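Local atomic coordinates of salmonella typhimurium DB7155 bacteriophage DET7 tailspike (Bacteriophage, PDB entry 2V5I), a protein that serves as the trimeric tailspike of phage Det7, binding and hydrolysing the O-antigen of its Salmonella host as the receptor-binding protein. Residues W135-G140 with S284-G289; F101-D104 with K108-T111. All coordinates share one frame; numbering follows the deposited sequence.

Interaction 1. Residues W135-G140 with S284-G289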
loop_
_atom_site.group_PDB
_atom_site.type_symbol
_atom_site.label_atom_id
_atom_site.label_comp_id
_atom_site.label_asym_id
_atom_site.label_seq_id
_atom_site.Cartn_x
_atom_site.Cartn_y
_atom_site.Cartn_z
ATOM N N TRP A 135 -26.710 -24.197 -6.461
ATOM C CA TRP A 135 -27.964 -24.627 -5.817
ATOM C C TRP A 135 -28.099 -23.977 -4.446
ATOM O O TRP A 135 -29.217 -23.694 -4.006
ATOM C CB TRP A 135 -28.038 -26.138 -5.672
ATOM C CG TRP A 135 -27.683 -26.955 -6.880
ATOM C CD1 TRP A 135 -27.310 -28.248 -6.875
ATOM C CD2 TRP A 135 -27.676 -26.549 -8.272
ATOM N NE1 TRP A 135 -27.056 -28.686 -8.135
ATOM C CE2 TRP A 135 -27.278 -27.666 -9.018
ATOM C CE3 TRP A 135 -27.977 -25.369 -8.938
ATOM C CZ2 TRP A 135 -27.131 -27.626 -10.409
ATOM C CZ3 TRP A 135 -27.825 -25.325 -10.312
ATOM C CH2 TRP A 135 -27.411 -26.434 -11.016
ATOM N N VAL A 136 -26.966 -23.714 -3.777
ATOM C CA VAL A 136 -26.950 -23.020 -2.482
ATOM C C VAL A 136 -26.964 -21.499 -2.639
ATOM O O VAL A 136 -27.684 -20.758 -1.973
ATOM C CB VAL A 136 -25.661 -23.430 -1.697
ATOM C CG1 VAL A 136 -25.483 -22.610 -0.441
ATOM C CG2 VAL A 136 -25.648 -24.883 -1.353
ATOM N N LYS A 137 -26.180 -20.999 -3.605
ATOM C CA LYS A 137 -26.109 -19.585 -3.856
ATOM C C LYS A 137 -27.402 -18.970 -4.363
ATOM O O LYS A 137 -27.736 -17.828 -4.035
ATOM C CB LYS A 137 -24.926 -19.327 -4.824
ATOM C CG LYS A 137 -24.566 -17.928 -5.102
ATOM C CD LYS A 137 -24.027 -17.135 -3.922
ATOM C CE LYS A 137 -22.773 -17.665 -3.252
ATOM N NZ LYS A 137 -22.122 -16.583 -2.405
ATOM N N PHE A 138 -28.170 -19.723 -5.176
ATOM C CA PHE A 138 -29.403 -19.234 -5.772
ATOM C C PHE A 138 -30.500 -20.270 -5.414
ATOM O O PHE A 138 -30.828 -21.167 -6.207
ATOM C CB PHE A 138 -29.273 -19.090 -7.300
ATOM C CG PHE A 138 -28.086 -18.238 -7.746
ATOM C CD1 PHE A 138 -28.083 -16.862 -7.582
ATOM C CD2 PHE A 138 -26.981 -18.837 -8.314
ATOM C CE1 PHE A 138 -26.986 -16.070 -7.991
ATOM C CE2 PHE A 138 -25.879 -18.039 -8.727
ATOM C CZ PHE A 138 -25.905 -16.670 -8.563
ATOM N N PRO A 139 -30.988 -20.230 -4.165
ATOM C CA PRO A 139 -31.970 -21.264 -3.793
ATOM C C PRO A 139 -33.196 -21.272 -4.692
ATOM O O PRO A 139 -33.827 -20.236 -4.929
ATOM C CB PRO A 139 -32.370 -20.895 -2.366
ATOM C CG PRO A 139 -31.368 -19.894 -1.896
ATOM C CD PRO A 139 -30.618 -19.354 -3.044
ATOM N N GLY A 140 -33.512 -22.475 -5.167
ATOM C CA GLY A 140 -34.586 -22.741 -6.113
ATOM C C GLY A 140 -34.093 -23.040 -7.520
ATOM O O GLY A 140 -34.860 -23.511 -8.372
ATOM N N SER A 284 -15.864 -9.112 -8.540
ATOM C CA SER A 284 -17.158 -9.767 -8.754
ATOM C C SER A 284 -17.156 -11.303 -8.682
ATOM O O SER A 284 -17.822 -11.915 -9.513
ATOM C CB SER A 284 -17.712 -9.321 -10.096
ATOM O OG SER A 284 -17.860 -7.883 -10.097
ATOM N N PRO A 285 -16.459 -11.929 -7.720
ATOM C CA PRO A 285 -16.641 -13.399 -7.573
ATOM C C PRO A 285 -18.008 -13.724 -6.967
ATOM O O PRO A 285 -18.542 -12.961 -6.189
ATOM C CB PRO A 285 -15.545 -13.808 -6.592
ATOM C CG PRO A 285 -15.454 -12.617 -5.744
ATOM C CD PRO A 285 -15.561 -11.419 -6.667
ATOM N N VAL A 286 -18.556 -14.842 -7.408
ATOM C CA VAL A 286 -19.829 -15.353 -6.871
ATOM C C VAL A 286 -19.713 -15.736 -5.387
ATOM O O VAL A 286 -20.651 -15.510 -4.596
ATOM C CB VAL A 286 -20.397 -16.467 -7.766
ATOM C CG1 VAL A 286 -21.642 -17.082 -7.131
ATOM C CG2 VAL A 286 -20.686 -15.973 -9.146
ATOM N N TRP A 287 -18.593 -16.343 -4.991
ATOM C CA TRP A 287 -18.341 -16.622 -3.607
ATOM C C TRP A 287 -17.336 -15.598 -3.042
ATOM O O TRP A 287 -17.745 -14.453 -2.822
ATOM C CB TRP A 287 -17.898 -18.063 -3.443
ATOM C CG TRP A 287 -19.062 -19.010 -3.702
ATOM C CD1 TRP A 287 -19.658 -19.308 -4.919
ATOM C CD2 TRP A 287 -19.800 -19.760 -2.711
ATOM N NE1 TRP A 287 -20.695 -20.200 -4.718
ATOM C CE2 TRP A 287 -20.812 -20.476 -3.392
ATOM C CE3 TRP A 287 -19.723 -19.866 -1.322
ATOM C CZ2 TRP A 287 -21.713 -21.334 -2.737
ATOM C CZ3 TRP A 287 -20.635 -20.733 -0.661
ATOM C CH2 TRP A 287 -21.602 -21.453 -1.387
ATOM N N ASP A 288 -16.065 -15.935 -2.853
ATOM C CA ASP A 288 -15.137 -15.089 -2.088
ATOM C C ASP A 288 -14.120 -14.441 -3.034
ATOM O O ASP A 288 -13.798 -15.031 -4.081
ATOM C CB ASP A 288 -14.373 -15.899 -1.048
ATOM C CG ASP A 288 -15.259 -16.465 0.055
ATOM O OD1 ASP A 288 -16.510 -16.309 0.018
ATOM O OD2 ASP A 288 -14.616 -17.013 0.999
ATOM N N GLY A 289 -13.528 -13.310 -2.646
ATOM C CA GLY A 289 -12.429 -12.761 -3.421
ATOM C C GLY A 289 -11.220 -13.700 -3.207
ATOM O O GLY A 289 -10.664 -14.265 -4.135
#
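K137 sends its CG anti to the backbone N (chi1 -173°) and then bends twice, at chi2 and chi3, which brings the end of the chain to both the V286 carbonyl and one face of the W287 indole. W287 CG is anti to its own carbonyl carbon (chi1 -70°), which turns that ring face to the lysine. CE sits over the centre of the five-membered ring, 3.5 Å from its centroid, in a CH-pi contact whose closest pair is K137 CE to W287 CE2, 3.4 Å. NZ follows over the same face in a cation-pi contact, 4.1 Å from that centroid. The ammonium group also donates a hydrogen bond to the backbone, K137 NZ to V286 O at 2.8 Å, tilted 23° from the carbonyl plane. One cationic group therefore has both a carbonyl oxygen and a pi cloud as partners. These contacts tie the last turn of helix 132-137, part of an excursion between strands 85-92 and 156-161, to the loop joining strands 280-283 and 290-291 of the parallel beta-helix. Backbone hydrogen bonds of V286 with A253, and of W287 with E255 and G334, hold that loop against its neighbours. Closer to the helix, the aliphatic part of the lysine runs past V286 in the opposite direction, with K137 CG 3.7 Å from V286 CG1. The exposed V136 crosses W287 at about a right angle, and V136 CG1 approaches obliquely, 4.2 Å from W287 CH2.

Interaction 2. Residues F101-D104 with K108-T111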
loop_
_atom_site.group_PDB
_atom_site.type_symbol
_atom_site.label_atom_id
_atom_site.label_comp_id
_atom_site.label_asym_id
_atom_site.label_seq_id
_atom_site.Cartn_x
_atom_site.Cartn_y
_atom_site.Cartn_z
ATOM N N PHE A 101 -25.662 -16.634 -16.325
ATOM C CA PHE A 101 -25.079 -15.316 -16.390
ATOM C C PHE A 101 -25.769 -14.396 -15.386
ATOM O O PHE A 101 -26.599 -13.544 -15.755
ATOM C CB PHE A 101 -25.166 -14.765 -17.818
ATOM C CG PHE A 101 -24.263 -13.622 -18.102
ATOM C CD1 PHE A 101 -22.934 -13.830 -18.450
ATOM C CD2 PHE A 101 -24.708 -12.320 -18.016
ATOM C CE1 PHE A 101 -22.092 -12.749 -18.757
ATOM C CE2 PHE A 101 -23.854 -11.239 -18.313
ATOM C CZ PHE A 101 -22.560 -11.470 -18.686
ATOM N N PRO A 102 -25.408 -14.547 -14.071
ATOM C CA PRO A 102 -26.126 -13.834 -13.025
ATOM C C PRO A 102 -25.740 -12.337 -12.891
ATOM O O PRO A 102 -25.568 -11.847 -11.770
ATOM C CB PRO A 102 -25.766 -14.630 -11.757
ATOM C CG PRO A 102 -24.360 -15.205 -12.066
ATOM C CD PRO A 102 -24.455 -15.539 -13.543
ATOM N N TRP A 103 -25.519 -11.668 -14.014
ATOM C CA TRP A 103 -25.289 -10.203 -14.046
ATOM C C TRP A 103 -26.221 -9.593 -15.068
ATOM O O TRP A 103 -26.368 -10.107 -16.174
ATOM C CB TRP A 103 -23.840 -9.884 -14.425
ATOM C CG TRP A 103 -22.849 -10.505 -13.484
ATOM C CD1 TRP A 103 -22.335 -9.990 -12.305
ATOM C CD2 TRP A 103 -22.216 -11.784 -13.657
ATOM N NE1 TRP A 103 -21.468 -10.883 -11.758
ATOM C CE2 TRP A 103 -21.400 -11.998 -12.534
ATOM C CE3 TRP A 103 -22.284 -12.760 -14.640
ATOM C CZ2 TRP A 103 -20.637 -13.154 -12.386
ATOM C CZ3 TRP A 103 -21.534 -13.921 -14.498
ATOM C CH2 TRP A 103 -20.746 -14.113 -13.360
ATOM N N ASP A 104 -26.819 -8.471 -14.715
ATOM C CA ASP A 104 -27.710 -7.812 -15.661
ATOM C C ASP A 104 -26.984 -6.828 -16.565
ATOM O O ASP A 104 -25.768 -6.621 -16.458
ATOM C CB ASP A 104 -28.946 -7.215 -14.944
ATOM C CG ASP A 104 -28.645 -5.959 -14.138
ATOM O OD1 ASP A 104 -27.605 -5.290 -14.357
ATOM O OD2 ASP A 104 -29.502 -5.654 -13.261
ATOM N N LYS A 108 -25.253 -5.259 -12.529
ATOM C CA LYS A 108 -25.702 -5.643 -11.196
ATOM C C LYS A 108 -25.920 -7.139 -11.052
ATOM O O LYS A 108 -26.358 -7.807 -11.981
ATOM C CB LYS A 108 -27.015 -4.939 -10.808
ATOM C CG LYS A 108 -27.032 -3.426 -10.994
ATOM C CD LYS A 108 -25.815 -2.764 -10.422
ATOM C CE LYS A 108 -25.800 -1.240 -10.644
ATOM N NZ LYS A 108 -24.938 -0.556 -9.595
ATOM N N TRP A 109 -25.712 -7.641 -9.854
ATOM C CA TRP A 109 -25.951 -9.062 -9.564
ATOM C C TRP A 109 -27.428 -9.376 -9.760
ATOM O O TRP A 109 -28.311 -8.591 -9.354
ATOM C CB TRP A 109 -25.559 -9.368 -8.107
ATOM C CG TRP A 109 -24.085 -9.474 -7.846
ATOM C CD1 TRP A 109 -23.306 -8.621 -7.110
ATOM C CD2 TRP A 109 -23.261 -10.559 -8.234
ATOM N NE1 TRP A 109 -22.004 -9.087 -7.102
ATOM C CE2 TRP A 109 -21.938 -10.268 -7.785
ATOM C CE3 TRP A 109 -23.478 -11.699 -8.989
ATOM C CZ2 TRP A 109 -20.859 -11.147 -8.010
ATOM C CZ3 TRP A 109 -22.436 -12.599 -9.198
ATOM C CH2 TRP A 109 -21.110 -12.284 -8.715
ATOM N N ILE A 110 -27.686 -10.546 -10.331
ATOM C CA ILE A 110 -29.028 -11.171 -10.337
ATOM C C ILE A 110 -28.996 -12.273 -9.319
ATOM O O ILE A 110 -28.199 -13.217 -9.434
ATOM C CB ILE A 110 -29.359 -11.745 -11.722
ATOM C CG1 ILE A 110 -29.232 -10.664 -12.789
ATOM C CG2 ILE A 110 -30.742 -12.364 -11.744
ATOM C CD1 ILE A 110 -29.424 -11.137 -14.262
ATOM N N THR A 111 -29.892 -12.182 -8.334
ATOM C CA THR A 111 -29.880 -13.163 -7.237
ATOM C C THR A 111 -31.117 -14.067 -7.172
ATOM O O THR A 111 -31.067 -15.119 -6.536
ATOM C CB THR A 111 -29.695 -12.465 -5.872
ATOM O OG1 THR A 111 -30.789 -11.565 -5.661
ATOM C CG2 THR A 111 -28.361 -11.702 -5.849
HETATM O O HOH W 1 -30.234 -7.267 -10.885
#
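W103 and W109 are bridged, backbone to backbone, as a non-hydrogen-bonded antiparallel pair in a hairpin-like turn, after strand 98-99, of the excursion between strands 85-92 and 156-161 of the parallel beta-helix. Two backbone hydrogen bonds frame the bridge: I110 N to P102 O, nearly straight at 175°, and D104 N to K108 O. On the buried side the two indoles lie side by side and point the same way, an oblique pair with planes inclined at 38°. W103 NE1 comes down over one face of W109, toward its rim, and is 3.2 Å from W109 CZ3. The N-H of W109 turns to the backbone oxygen of N331, while R252 makes a cation-pi contact with W103. I110 packs differently: its CD1 lies against the backbone, 3.6 Å from W103 C, and its side chain also touches L115 and V116 of helix 113-117.

Toward the turn the packing gives way to polar contacts beside the exposed K108. D104 places CG between its backbone N and carbonyl carbon (chi1 74°), which brings the carboxylate back to the opposite arm. There K108 N donates to D104 OD1 from above the carboxylate plane, whereas the K108 chain bends at chi2 and its end leads away. The other carboxylate oxygen works through solvent: one water donates to both D104 OD2, at 3.0 Å, and W109 O, at 2.8 Å.

Interactions 1 and 2 have centres about 11 Å apart and are in direct contact: segments 101-104, 108-111 and 135-140 share one excursion, and 284-289 is a loop of the beta-helix. W109 of interaction 2 reaches the backbone of that loop, with W109 CH2 3.4 Å from S284 O. W109 CZ2 is 3.5 Å from P285 O, and the indole also touches V286, the residue whose carbonyl accepts the K137 bond. F138, the first residue after helix 132-137, brings F138 CE1 to 3.4 Å from I110 O. The excursion between strands 85-92 and 156-161 is thus joined to the 284-289 loop both through helix 132-137 and through the bridged 101-111 turn.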